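Local coordinates for DUF1881 domain-containing protein (Neurospora crassa, PDB 5Z6D) that is an abundant perithecial protein of undefined cellular role that joins a betagamma-crystallin domain, whose calcium site the domain interface renders inoperative, to an Ig-like domain, at residues L96-T101 with D126-G131; D105-L110 with D151-V156; V174-N179 with S194-T199. The protein carries 1 engineered substitution. All blocks are in the same frame, centred on the assembly; numbering follows the deposited sequence.

Interaction 1: L96-T101 with D126-G131; sequences LFKDAT and DGDEYG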
ATOM      1  N   LEU A  96      -9.046   0.927   0.847  1.00 16.01           N
ATOM      2  CA  LEU A  96      -9.775   0.766   2.107  1.00 18.01           C
ATOM      3  C   LEU A  96     -11.114   0.086   1.792  1.00 18.64           C
ATOM      4  O   LEU A  96     -11.861   0.557   0.930  1.00 22.62           O
ATOM      5  CB  LEU A  96      -9.983   2.117   2.798  1.00 23.12           C
ATOM      6  CG  LEU A  96     -10.565   2.093   4.217  1.00 25.00           C
ATOM      7  CD1 LEU A  96      -9.583   1.445   5.169  1.00 27.78           C
ATOM      8  CD2 LEU A  96     -10.901   3.501   4.663  1.00 31.59           C
ATOM      9  N   PHE A  97     -11.413  -1.010   2.491  1.00 17.58           N
ATOM     10  CA  PHE A  97     -12.565  -1.850   2.164  1.00 18.02           C
ATOM     11  C   PHE A  97     -13.756  -1.567   3.071  1.00 19.69           C
ATOM     12  O   PHE A  97     -13.671  -1.730   4.293  1.00 19.52           O
ATOM     13  CB  PHE A  97     -12.174  -3.326   2.245  1.00 17.80           C
ATOM     14  CG  PHE A  97     -13.263  -4.283   1.812  1.00 17.72           C
ATOM     15  CD1 PHE A  97     -14.067  -4.002   0.720  1.00 17.13           C
ATOM     16  CD2 PHE A  97     -13.457  -5.488   2.488  1.00 16.04           C
ATOM     17  CE1 PHE A  97     -15.064  -4.904   0.309  1.00 16.82           C
ATOM     18  CE2 PHE A  97     -14.461  -6.391   2.084  1.00 16.78           C
ATOM     19  CZ  PHE A  97     -15.255  -6.098   0.985  1.00 18.20           C
ATOM     20  N   LYS A  98     -14.856  -1.145   2.453  1.00 19.19           N
ATOM     21  CA  LYS A  98     -16.079  -0.812   3.172  1.00 19.36           C
ATOM     22  C   LYS A  98     -17.211  -1.702   2.723  1.00 18.91           C
ATOM     23  O   LYS A  98     -17.150  -2.332   1.661  1.00 22.58           O
ATOM     24  CB  LYS A  98     -16.465   0.661   2.967  1.00 20.68           C
ATOM     25  CG  LYS A  98     -15.434   1.658   3.502  1.00 23.42           C
ATOM     26  CD  LYS A  98     -15.145   1.432   4.973  1.00 26.98           C
ATOM     27  CE  LYS A  98     -14.215   2.507   5.536  1.00 32.61           C
ATOM     28  NZ  LYS A  98     -13.732   2.136   6.898  1.00 36.64           N
ATOM     29  N   ASP A  99     -18.245  -1.751   3.551  1.00 22.81           N
ATOM     30  CA  ASP A  99     -19.410  -2.574   3.311  1.00 21.95           C
ATOM     31  C   ASP A  99     -20.661  -1.744   3.557  1.00 24.13           C
ATOM     32  O   ASP A  99     -20.875  -1.244   4.661  1.00 26.47           O
ATOM     33  CB  ASP A  99     -19.397  -3.796   4.225  1.00 23.85           C
ATOM     34  CG  ASP A  99     -20.736  -4.506   4.260  1.00 26.84           C
ATOM     35  OD1 ASP A  99     -21.418  -4.533   3.213  1.00 33.13           O
ATOM     36  OD2 ASP A  99     -21.103  -5.030   5.332  1.00 26.98           O
ATOM     37  N   ALA A 100     -21.477  -1.592   2.523  1.00 22.58           N
ATOM     38  CA  ALA A 100     -22.691  -0.789   2.625  1.00 27.91           C
ATOM     39  C   ALA A 100     -23.938  -1.653   2.786  1.00 31.81           C
ATOM     40  O   ALA A 100     -25.053  -1.128   2.785  1.00 34.55           O
ATOM     41  CB  ALA A 100     -22.828   0.103   1.399  1.00 25.11           C
ATOM     42  N   THR A 101     -23.748  -2.964   2.931  1.00 26.77           N
ATOM     43  CA  THR A 101     -24.876  -3.899   2.959  1.00 29.59           C
ATOM     44  C   THR A 101     -25.379  -4.256   4.359  1.00 29.56           C
ATOM     45  O   THR A 101     -26.255  -5.122   4.507  1.00 31.45           O
ATOM     46  CB  THR A 101     -24.525  -5.221   2.239  1.00 28.78           C
ATOM     47  OG1 THR A 101     -23.542  -5.937   2.997  1.00 31.28           O
ATOM     48  CG2 THR A 101     -24.001  -4.944   0.831  1.00 26.79           C
ATOM     49  N   ASP A 126     -13.343  -1.922   9.051  1.00 25.94           N
ATOM     50  CA  ASP A 126     -12.396  -2.394  10.059  1.00 26.73           C
ATOM     51  C   ASP A 126     -11.498  -1.251  10.537  1.00 34.19           C
ATOM     52  O   ASP A 126     -10.388  -1.462  11.027  1.00 44.37           O
ATOM     53  CB  ASP A 126     -11.565  -3.548   9.479  1.00 30.12           C
ATOM     54  CG  ASP A 126     -10.672  -4.224  10.509  1.00 45.96           C
ATOM     55  OD1 ASP A 126     -10.983  -4.156  11.719  1.00 49.28           O
ATOM     56  OD2 ASP A 126      -9.651  -4.823  10.097  1.00 45.58           O
ATOM     57  N   GLY A 127     -11.991  -0.031  10.398  1.00 33.08           N
ATOM     58  CA  GLY A 127     -11.229   1.128  10.815  1.00 36.82           C
ATOM     59  C   GLY A 127     -10.810   1.948   9.618  1.00 39.96           C
ATOM     60  O   GLY A 127     -11.448   1.886   8.563  1.00 37.82           O
ATOM     61  N   ASP A 128      -9.722   2.697   9.771  1.00 33.06           N
ATOM     62  CA  ASP A 128      -9.344   3.681   8.769  1.00 36.25           C
ATOM     63  C   ASP A 128      -7.998   3.427   8.109  1.00 27.23           C
ATOM     64  O   ASP A 128      -7.564   4.224   7.280  1.00 34.83           O
ATOM     65  CB  ASP A 128      -9.336   5.078   9.399  1.00 48.09           C
ATOM     66  CG  ASP A 128     -10.650   5.418  10.076  1.00 62.73           C
ATOM     67  OD1 ASP A 128     -11.717   5.017   9.559  1.00 63.98           O
ATOM     68  OD2 ASP A 128     -10.613   6.087  11.131  1.00 70.62           O
ATOM     69  N   GLU A 129      -7.315   2.343   8.469  1.00 28.76           N
ATOM     70  CA  GLU A 129      -5.993   2.097   7.899  1.00 29.10           C
ATOM     71  C   GLU A 129      -6.108   1.512   6.500  1.00 28.95           C
ATOM     72  O   GLU A 129      -6.703   0.449   6.312  1.00 31.15           O
ATOM     73  CB  GLU A 129      -5.164   1.165   8.779  1.00 35.30           C
ATOM     74  CG  GLU A 129      -4.664   1.815  10.054  1.00 52.13           C
ATOM     75  CD  GLU A 129      -3.574   1.008  10.727  1.00 64.25           C
ATOM     76  OE1 GLU A 129      -3.908   0.137  11.561  1.00 69.75           O
ATOM     77  OE2 GLU A 129      -2.385   1.245  10.422  1.00 68.76           O
ATOM     78  N   TYR A 130      -5.551   2.219   5.518  1.00 26.73           N
ATOM     79  CA  TYR A 130      -5.497   1.708   4.155  1.00 20.97           C
ATOM     80  C   TYR A 130      -4.497   0.569   4.052  1.00 21.21           C
ATOM     81  O   TYR A 130      -3.565   0.467   4.853  1.00 26.54           O
ATOM     82  CB  TYR A 130      -5.122   2.817   3.166  1.00 18.94           C
ATOM     83  CG  TYR A 130      -6.280   3.676   2.704  1.00 22.10           C
ATOM     84  CD1 TYR A 130      -6.720   3.618   1.392  1.00 17.70           C
ATOM     85  CD2 TYR A 130      -6.919   4.560   3.571  1.00 23.22           C
ATOM     86  CE1 TYR A 130      -7.758   4.402   0.955  1.00 20.09           C
ATOM     87  CE2 TYR A 130      -7.972   5.348   3.142  1.00 23.27           C
ATOM     88  CZ  TYR A 130      -8.386   5.260   1.830  1.00 24.22           C
ATOM     89  OH  TYR A 130      -9.432   6.024   1.361  1.00 27.77           O
ATOM     90  N   GLY A 131      -4.696  -0.297   3.066  1.00 18.97           N
ATOM     91  CA  GLY A 131      -3.728  -1.325   2.781  1.00 18.94           C
ATOM     92  C   GLY A 131      -3.006  -1.064   1.475  1.00 18.92           C
ATOM     93  O   GLY A 131      -3.623  -0.716   0.474  1.00 17.55           O
TER
HETATM   94  O   HOH W   1     -12.367  -0.519   6.633  1.00 29.45           O
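Leu96 opens the contact by laying its CB over the middle of the Tyr130 ring, 3.6 Å from the ring centroid and 9° off the normal, a CH-pi contact. With CG anti to the backbone N (chi1 -172°), its branches fork: CD2 lies near Tyr130 CE2, while CD1 comes to 3.3 Å from Glu129 O, so one branched residue packs on both ring and loop backbone. An alanine in place of Tyr130 would remove the ring and would probably leave Leu96 without its flat partner and Thr191 OG1 without the hydrogen bond to the phenol. Phe97 O accepts from a water that itself accepts from Asp126 N and Lys98 NZ. Bent at chi2, Lys98 brings NZ 2.8 Å from Gly127 O and donates in the carbonyl plane; a long, flexible amine suits this reach. Gly127 adopts backbone angles that call for glycine. At the strand's end Asp99 OD1 accepts from Thr101 N (2.8 Å), an Asx turn, and also from Thr101 OG1. Strand 91-99 thus pins the loop leading into strand 131-136, an outermost strand of the Ig-like domain's mixed sheet; Glu129 lies about 9 Å, side chain to side chain, from Gln56, a calcium-binding residue with no calcium bound here.

Interaction 2: D105-L110 with D151-V156; sequences DKQYSL and DEHSGV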
ATOM      1  N   ASP A 105     -18.628  -5.564  11.515  1.00 28.85           N
ATOM      2  CA  ASP A 105     -17.219  -5.295  11.270  1.00 29.26           C
ATOM      3  C   ASP A 105     -16.484  -6.581  10.935  1.00 24.21           C
ATOM      4  O   ASP A 105     -16.646  -7.592  11.622  1.00 26.69           O
ATOM      5  CB  ASP A 105     -16.577  -4.634  12.484  1.00 30.68           C
ATOM      6  CG  ASP A 105     -16.940  -3.186  12.601  1.00 39.69           C
ATOM      7  OD1 ASP A 105     -17.829  -2.737  11.840  1.00 34.26           O
ATOM      8  OD2 ASP A 105     -16.334  -2.501  13.451  1.00 38.65           O
ATOM      9  N   LYS A 106     -15.698  -6.522   9.865  1.00 24.81           N
ATOM     10  CA  LYS A 106     -14.874  -7.630   9.388  1.00 23.49           C
ATOM     11  C   LYS A 106     -15.707  -8.812   8.906  1.00 23.10           C
ATOM     12  O   LYS A 106     -15.188  -9.911   8.786  1.00 24.02           O
ATOM     13  CB  LYS A 106     -13.890  -8.108  10.469  1.00 22.91           C
ATOM     14  CG  LYS A 106     -13.062  -6.981  11.096  1.00 33.45           C
ATOM     15  CD  LYS A 106     -11.952  -7.512  11.999  1.00 37.09           C
ATOM     16  CE  LYS A 106     -10.868  -8.201  11.191  1.00 43.58           C
ATOM     17  NZ  LYS A 106      -9.665  -8.491  12.018  1.00 49.94           N
ATOM     18  N   GLN A 107     -16.981  -8.583   8.614  1.00 22.56           N
ATOM     19  CA  GLN A 107     -17.801  -9.683   8.100  1.00 20.68           C
ATOM     20  C   GLN A 107     -17.327 -10.110   6.712  1.00 21.43           C
ATOM     21  O   GLN A 107     -17.403 -11.292   6.354  1.00 22.07           O
ATOM     22  CB  GLN A 107     -19.273  -9.299   8.048  1.00 21.55           C
ATOM     23  CG  GLN A 107     -20.141 -10.429   7.499  1.00 28.66           C
ATOM     24  CD  GLN A 107     -21.627 -10.166   7.634  1.00 30.30           C
ATOM     25  OE1 GLN A 107     -22.066  -9.400   8.492  1.00 28.00           O
ATOM     26  NE2 GLN A 107     -22.416 -10.813   6.782  1.00 27.66           N
ATOM     27  N   TYR A 108     -16.838  -9.154   5.928  1.00 20.48           N
ATOM     28  CA  TYR A 108     -16.379  -9.448   4.571  1.00 18.74           C
ATOM     29  C   TYR A 108     -14.899  -9.207   4.453  1.00 22.88           C
ATOM     30  O   TYR A 108     -14.352  -8.336   5.132  1.00 19.49           O
ATOM     31  CB  TYR A 108     -17.132  -8.595   3.540  1.00 18.91           C
ATOM     32  CG  TYR A 108     -18.620  -8.856   3.567  1.00 21.21           C
ATOM     33  CD1 TYR A 108     -19.149  -9.984   2.963  1.00 25.10           C
ATOM     34  CD2 TYR A 108     -19.496  -7.980   4.210  1.00 22.24           C
ATOM     35  CE1 TYR A 108     -20.513 -10.240   2.992  1.00 24.53           C
ATOM     36  CE2 TYR A 108     -20.857  -8.227   4.242  1.00 23.03           C
ATOM     37  CZ  TYR A 108     -21.358  -9.363   3.631  1.00 25.02           C
ATOM     38  OH  TYR A 108     -22.711  -9.620   3.652  1.00 27.14           O
ATOM     39  N   SER A 109     -14.246 -10.002   3.613  1.00 17.95           N
ATOM     40  CA  SER A 109     -12.838  -9.774   3.301  1.00 17.75           C
ATOM     41  C   SER A 109     -12.658  -9.548   1.819  1.00 18.42           C
ATOM     42  O   SER A 109     -13.378 -10.125   0.988  1.00 18.97           O
ATOM     43  CB  SER A 109     -11.971 -10.945   3.771  1.00 19.26           C
ATOM     44  OG  SER A 109     -12.328 -12.168   3.133  1.00 23.26           O
ATOM     45  N   LEU A 110     -11.690  -8.692   1.517  1.00 16.75           N
ATOM     46  CA  LEU A 110     -11.222  -8.443   0.178  1.00 14.75           C
ATOM     47  C   LEU A 110      -9.748  -8.854   0.136  1.00 18.96           C
ATOM     48  O   LEU A 110      -8.893  -8.210   0.746  1.00 18.64           O
ATOM     49  CB  LEU A 110     -11.406  -6.979  -0.184  1.00 15.75           C
ATOM     50  CG  LEU A 110     -10.801  -6.532  -1.506  1.00 19.44           C
ATOM     51  CD1 LEU A 110     -11.522  -7.200  -2.664  1.00 23.80           C
ATOM     52  CD2 LEU A 110     -10.906  -5.009  -1.592  1.00 20.24           C
ATOM     53  N   ASP A 151     -17.511 -13.723   2.350  1.00 21.31           N
ATOM     54  CA  ASP A 151     -18.188 -13.527   3.629  1.00 25.74           C
ATOM     55  C   ASP A 151     -17.468 -14.413   4.637  1.00 29.08           C
ATOM     56  O   ASP A 151     -17.521 -15.632   4.543  1.00 26.97           O
ATOM     57  CB  ASP A 151     -19.677 -13.871   3.541  1.00 29.64           C
ATOM     58  CG  ASP A 151     -20.432 -13.616   4.860  1.00 30.14           C
ATOM     59  OD1 ASP A 151     -19.912 -13.946   5.947  1.00 34.99           O
ATOM     60  OD2 ASP A 151     -21.562 -13.088   4.806  1.00 38.59           O
ATOM     61  N   GLU A 152     -16.793 -13.792   5.599  1.00 24.85           N
ATOM     62  CA  GLU A 152     -15.932 -14.515   6.527  1.00 27.69           C
ATOM     63  C   GLU A 152     -16.708 -15.332   7.548  1.00 28.03           C
ATOM     64  O   GLU A 152     -16.193 -16.310   8.095  1.00 31.74           O
ATOM     65  CB  GLU A 152     -15.007 -13.537   7.253  1.00 25.61           C
ATOM     66  CG  GLU A 152     -13.942 -12.935   6.356  1.00 28.94           C
ATOM     67  CD  GLU A 152     -12.796 -13.894   6.094  1.00 28.25           C
ATOM     68  OE1 GLU A 152     -12.389 -14.610   7.034  1.00 37.23           O
ATOM     69  OE2 GLU A 152     -12.301 -13.941   4.951  1.00 29.42           O
ATOM     70  N   HIS A 153     -17.933 -14.913   7.824  1.00 29.16           N
ATOM     71  CA  HIS A 153     -18.777 -15.645   8.761  1.00 33.39           C
ATOM     72  C   HIS A 153     -19.195 -16.965   8.138  1.00 37.77           C
ATOM     73  O   HIS A 153     -18.917 -18.041   8.674  1.00 39.92           O
ATOM     74  CB  HIS A 153     -20.005 -14.824   9.139  1.00 36.06           C
ATOM     75  CG  HIS A 153     -19.684 -13.556   9.862  1.00 40.31           C
ATOM     76  ND1 HIS A 153     -20.639 -12.611  10.165  1.00 44.63           N
ATOM     77  CD2 HIS A 153     -18.512 -13.077  10.344  1.00 41.95           C
ATOM     78  CE1 HIS A 153     -20.069 -11.601  10.802  1.00 46.58           C
ATOM     79  NE2 HIS A 153     -18.780 -11.861  10.925  1.00 44.49           N
ATOM     80  N   SER A 154     -19.846 -16.869   6.984  1.00 36.96           N
ATOM     81  CA  SER A 154     -20.391 -18.044   6.317  1.00 37.40           C
ATOM     82  C   SER A 154     -19.314 -18.823   5.559  1.00 34.32           C
ATOM     83  O   SER A 154     -19.413 -20.043   5.419  1.00 37.65           O
ATOM     84  CB  SER A 154     -21.527 -17.636   5.369  1.00 33.22           C
ATOM     85  OG  SER A 154     -21.054 -16.882   4.260  1.00 34.34           O
ATOM     86  N   GLY A 155     -18.285 -18.125   5.082  1.00 30.78           N
ATOM     87  CA  GLY A 155     -17.207 -18.752   4.336  1.00 31.21           C
ATOM     88  C   GLY A 155     -17.432 -18.660   2.839  1.00 29.01           C
ATOM     89  O   GLY A 155     -16.554 -18.984   2.050  1.00 29.95           O
ATOM     90  N   VAL A 156     -18.622 -18.203   2.463  1.00 30.00           N
ATOM     91  CA  VAL A 156     -19.058 -18.148   1.072  1.00 32.09           C
ATOM     92  C   VAL A 156     -18.434 -16.998   0.288  1.00 32.87           C
ATOM     93  O   VAL A 156     -18.424 -15.854   0.748  1.00 26.75           O
ATOM     94  CB  VAL A 156     -20.590 -18.017   0.985  1.00 40.50           C
ATOM     95  CG1 VAL A 156     -21.052 -18.076  -0.466  1.00 44.88           C
ATOM     96  CG2 VAL A 156     -21.265 -19.106   1.808  1.00 45.56           C
TER
HETATM   97  O   HOH W   2     -17.267 -10.138  11.773  1.00 38.27           O
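Three direct hydrogen bonds tie residues 105-110 to 151-156. In the backbone, Glu152 N donates to Gln107 O at 2.7 Å, nearly along the C=O axis, next to the non-hydrogen-bonded antiparallel pair of Tyr108 and Asp151. Among side chains, the extended Gln107 sends NE2 to Asp151 OD2 (3.1 Å), meeting it from above the carboxylate plane, while its OE1 accepts from Ala104 N; an amide suits a place needing both donor and acceptor. Ser109 OG gives a short 2.5 Å bond to the anti lone pair of Glu152 OE2, and Glu152 reaches Ser109 because its chain bends at chi2 (-78°). A water joins His153 NE2 to Asp105 O.

Gln107 CG rests over one face of the His153 imidazole, offset toward its rim and 3.6 Å from the centroid, a CH-pi contact.

Within 151-156, Asp151 OD1 accepts from Ser154 N (3.1 Å), an Asx motif, and Gly155 and Val156 lie opposite Asp151 in a G1 beta bulge, where the positive phi of Gly155 calls for glycine.

The loop turns strand 143-151 back into strand 157-168 beside strand 108-112. Tyr123 and Met121 of strand 120-123 touch Ser109 and Glu152, and Tyr108 packs against Phe97 and Asp99 of strand 91-99 in the other sheet.

Interaction 3: V174-N179 with S194-T199; sequences VDVVEN and SSFEVT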
ATOM      1  N   VAL A 174      -2.993   7.223 -10.655  1.00 23.82           N
ATOM      2  CA  VAL A 174      -3.314   5.824 -10.917  1.00 24.07           C
ATOM      3  C   VAL A 174      -4.823   5.694 -11.064  1.00 24.45           C
ATOM      4  O   VAL A 174      -5.582   6.276 -10.286  1.00 25.43           O
ATOM      5  CB  VAL A 174      -2.813   4.901  -9.790  1.00 24.01           C
ATOM      6  CG1 VAL A 174      -3.314   3.460  -9.988  1.00 24.37           C
ATOM      7  CG2 VAL A 174      -1.297   4.937  -9.711  1.00 22.29           C
ATOM      8  N   ASP A 175      -5.261   4.945 -12.074  1.00 21.28           N
ATOM      9  CA  ASP A 175      -6.677   4.681 -12.279  1.00 22.07           C
ATOM     10  C   ASP A 175      -7.002   3.212 -12.045  1.00 21.51           C
ATOM     11  O   ASP A 175      -6.262   2.319 -12.484  1.00 24.50           O
ATOM     12  CB  ASP A 175      -7.110   5.046 -13.694  1.00 26.32           C
ATOM     13  CG  ASP A 175      -7.226   6.531 -13.907  1.00 37.97           C
ATOM     14  OD1 ASP A 175      -6.858   7.296 -12.995  1.00 42.48           O
ATOM     15  OD2 ASP A 175      -7.676   6.925 -15.004  1.00 40.99           O
ATOM     16  N   VAL A 176      -8.106   2.976 -11.350  1.00 21.55           N
ATOM     17  CA  VAL A 176      -8.731   1.667 -11.329  1.00 24.27           C
ATOM     18  C   VAL A 176      -9.675   1.591 -12.517  1.00 31.32           C
ATOM     19  O   VAL A 176     -10.566   2.426 -12.657  1.00 33.42           O
ATOM     20  CB  VAL A 176      -9.502   1.422 -10.021  1.00 27.48           C
ATOM     21  CG1 VAL A 176     -10.401   0.208 -10.153  1.00 26.03           C
ATOM     22  CG2 VAL A 176      -8.532   1.255  -8.853  1.00 25.45           C
ATOM     23  N   VAL A 177      -9.456   0.610 -13.386  1.00 28.15           N
ATOM     24  CA  VAL A 177     -10.353   0.369 -14.500  1.00 33.76           C
ATOM     25  C   VAL A 177     -11.285  -0.784 -14.156  1.00 34.76           C
ATOM     26  O   VAL A 177     -10.842  -1.918 -13.970  1.00 36.67           O
ATOM     27  CB  VAL A 177      -9.586   0.047 -15.782  1.00 36.07           C
ATOM     28  CG1 VAL A 177     -10.557  -0.098 -16.947  1.00 37.76           C
ATOM     29  CG2 VAL A 177      -8.567   1.137 -16.060  1.00 35.98           C
ATOM     30  N   GLU A 178     -12.574  -0.484 -14.047  1.00 35.21           N
ATOM     31  CA  GLU A 178     -13.564  -1.507 -13.744  1.00 38.32           C
ATOM     32  C   GLU A 178     -14.022  -2.197 -15.026  1.00 39.68           C
ATOM     33  O   GLU A 178     -14.987  -1.768 -15.652  1.00 49.24           O
ATOM     34  CB  GLU A 178     -14.762  -0.895 -13.011  1.00 40.21           C
ATOM     35  CG  GLU A 178     -14.397  -0.111 -11.747  1.00 41.88           C
ATOM     36  CD  GLU A 178     -15.601   0.144 -10.852  1.00 44.44           C
ATOM     37  OE1 GLU A 178     -16.737  -0.170 -11.272  1.00 41.21           O
ATOM     38  OE2 GLU A 178     -15.412   0.647  -9.722  1.00 42.17           O
ATOM     39  N   ASN A 179     -13.328  -3.262 -15.417  1.00 36.55           N
ATOM     40  CA  ASN A 179     -13.688  -3.987 -16.632  1.00 37.85           C
ATOM     41  C   ASN A 179     -14.540  -5.216 -16.320  1.00 36.06           C
ATOM     42  O   ASN A 179     -15.121  -5.306 -15.241  1.00 29.95           O
ATOM     43  CB  ASN A 179     -12.434  -4.371 -17.428  1.00 41.65           C
ATOM     44  CG  ASN A 179     -11.454  -5.214 -16.632  1.00 40.17           C
ATOM     45  OD1 ASN A 179     -11.839  -6.052 -15.816  1.00 35.99           O
ATOM     46  ND2 ASN A 179     -10.168  -5.004 -16.888  1.00 44.52           N
ATOM     47  N   SER A 194      -3.692   7.938  -5.715  1.00 19.18           N
ATOM     48  CA  SER A 194      -3.605   6.503  -5.936  1.00 22.44           C
ATOM     49  C   SER A 194      -4.202   5.716  -4.767  1.00 20.32           C
ATOM     50  O   SER A 194      -3.734   4.622  -4.449  1.00 21.29           O
ATOM     51  CB  SER A 194      -2.151   6.095  -6.170  1.00 25.31           C
ATOM     52  OG  SER A 194      -1.312   6.532  -5.107  1.00 22.75           O
ATOM     53  N   SER A 195      -5.230   6.281  -4.140  1.00 17.84           N
ATOM     54  CA  SER A 195      -5.936   5.595  -3.060  1.00 18.53           C
ATOM     55  C   SER A 195      -7.415   5.513  -3.389  1.00 20.20           C
ATOM     56  O   SER A 195      -7.978   6.415  -4.020  1.00 19.51           O
ATOM     57  CB  SER A 195      -5.726   6.295  -1.715  1.00 21.04           C
ATOM     58  OG  SER A 195      -6.273   7.597  -1.734  1.00 24.95           O
ATOM     59  N   PHE A 196      -8.037   4.413  -2.970  1.00 16.59           N
ATOM     60  CA  PHE A 196      -9.403   4.093  -3.361  1.00 16.36           C
ATOM     61  C   PHE A 196     -10.147   3.464  -2.193  1.00 20.14           C
ATOM     62  O   PHE A 196      -9.628   2.568  -1.518  1.00 21.32           O
ATOM     63  CB  PHE A 196      -9.414   3.149  -4.577  1.00 17.30           C
ATOM     64  CG  PHE A 196      -8.626   3.672  -5.748  1.00 18.83           C
ATOM     65  CD1 PHE A 196      -9.234   4.455  -6.715  1.00 21.77           C
ATOM     66  CD2 PHE A 196      -7.270   3.412  -5.863  1.00 21.05           C
ATOM     67  CE1 PHE A 196      -8.505   4.946  -7.784  1.00 18.86           C
ATOM     68  CE2 PHE A 196      -6.535   3.901  -6.923  1.00 20.45           C
ATOM     69  CZ  PHE A 196      -7.152   4.670  -7.887  1.00 20.81           C
ATOM     70  N   GLU A 197     -11.364   3.939  -1.965  1.00 19.55           N
ATOM     71  CA  GLU A 197     -12.294   3.255  -1.085  1.00 20.30           C
ATOM     72  C   GLU A 197     -13.060   2.255  -1.935  1.00 21.88           C
ATOM     73  O   GLU A 197     -13.697   2.628  -2.919  1.00 25.30           O
ATOM     74  CB  GLU A 197     -13.230   4.256  -0.413  1.00 27.29           C
ATOM     75  CG  GLU A 197     -13.621   3.903   1.007  1.00 43.38           C
ATOM     76  CD  GLU A 197     -14.372   5.032   1.687  1.00 53.35           C
ATOM     77  OE1 GLU A 197     -15.572   5.206   1.385  1.00 56.63           O
ATOM     78  OE2 GLU A 197     -13.762   5.748   2.512  1.00 55.11           O
ATOM     79  N   VAL A 198     -12.960   0.978  -1.591  1.00 16.90           N
ATOM     80  CA  VAL A 198     -13.668  -0.041  -2.341  1.00 18.65           C
ATOM     81  C   VAL A 198     -14.812  -0.505  -1.463  1.00 18.56           C
ATOM     82  O   VAL A 198     -14.584  -0.943  -0.338  1.00 18.70           O
ATOM     83  CB  VAL A 198     -12.750  -1.202  -2.718  1.00 17.79           C
ATOM     84  CG1 VAL A 198     -13.556  -2.356  -3.336  1.00 21.31           C
ATOM     85  CG2 VAL A 198     -11.646  -0.710  -3.664  1.00 20.13           C
ATOM     86  N   THR A 199     -16.041  -0.393  -1.967  1.00 21.06           N
ATOM     87  CA  THR A 199     -17.224  -0.637  -1.158  1.00 20.66           C
ATOM     88  C   THR A 199     -18.041  -1.809  -1.697  1.00 19.15           C
ATOM     89  O   THR A 199     -18.328  -1.881  -2.900  1.00 19.24           O
ATOM     90  CB  THR A 199     -18.123   0.609  -1.088  1.00 22.72           C
ATOM     91  OG1 THR A 199     -17.397   1.692  -0.490  1.00 23.35           O
ATOM     92  CG2 THR A 199     -19.362   0.324  -0.257  1.00 24.12           C
TER
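Between the two sheets of the Ig-like beta sandwich, Phe196 packs against Val176 and the backbone of Val174. Phe196 points inward from strand 195-200, and Val176 points back from strand 173-177. The CG2 methyl of Val176 stands over the centre of the Phe196 ring, 3.6 Å from its centroid and only 3° off the normal, so that the methyl rests on the pi cloud from directly above, a CH-pi contact. Val176 holds CG2 there by keeping CG1 anti to the backbone N, whereas Phe196 has CG anti to its carbonyl carbon (chi1 -54°), which directs the ring toward strand 173-177. A beta-branched valine suits the place: it brings a compact methyl over the ring while the rest of the side chain stays close to its strand.

The ring's edge meets a different group. Val174 O lies in the ring plane, 3.3 Å from Phe196 CZ, and this same carbonyl accepts a hydrogen bond from Arg190 NH2, whose guanidinium also forms a salt bridge with Asp175 OD1. Val174 O and Asp175 OD1 are themselves 3.2 Å apart, two acceptors that the shared positive charge probably makes tolerable as neighbours.

The two strands run at 28° to each other, axes 8.6 Å apart at closest, as in the aligned sheets of a beta sandwich: 173-177 is the outermost strand of the antiparallel five-stranded sheet, and 195-200 is an inner strand of the mixed one. At the 174/194 end the backbones draw closer, with CA atoms of Val174 and Ser194 only 5.0 Å apart. There Val174 CG2 touches Ser194 CB at 3.8 Å, a fit for a small side chain, while Ser194 OG, in the crowded position between N and the carbonyl carbon, turns to Ala92 O of strand 91-99.

Overall arrangement
All three contacts lie in the Ig-like domain. Interactions 1 and 2 cross along the chain, their segments alternating, with centres about 13 Å apart; interaction 3 follows both, its centre about 14 Å from interaction 1 and 21 Å from interaction 2. Interaction 1 reaches interaction 3 through neighbouring strands 91-99 and 195-200 of the mixed sheet, where Leu96 O and Lys98 N probably bond to Val198. Interaction 2 meets interaction 1 across the sandwich, Phe97 packing on Tyr108, and shares the five-stranded sheet with strand 173-177 of interaction 3, while Leu110 touches Val198. A surface strand-loop contact, a partly buried loop contact and a buried sheet-to-sheet contact thus sample the periphery and interior of one two-sheet domain.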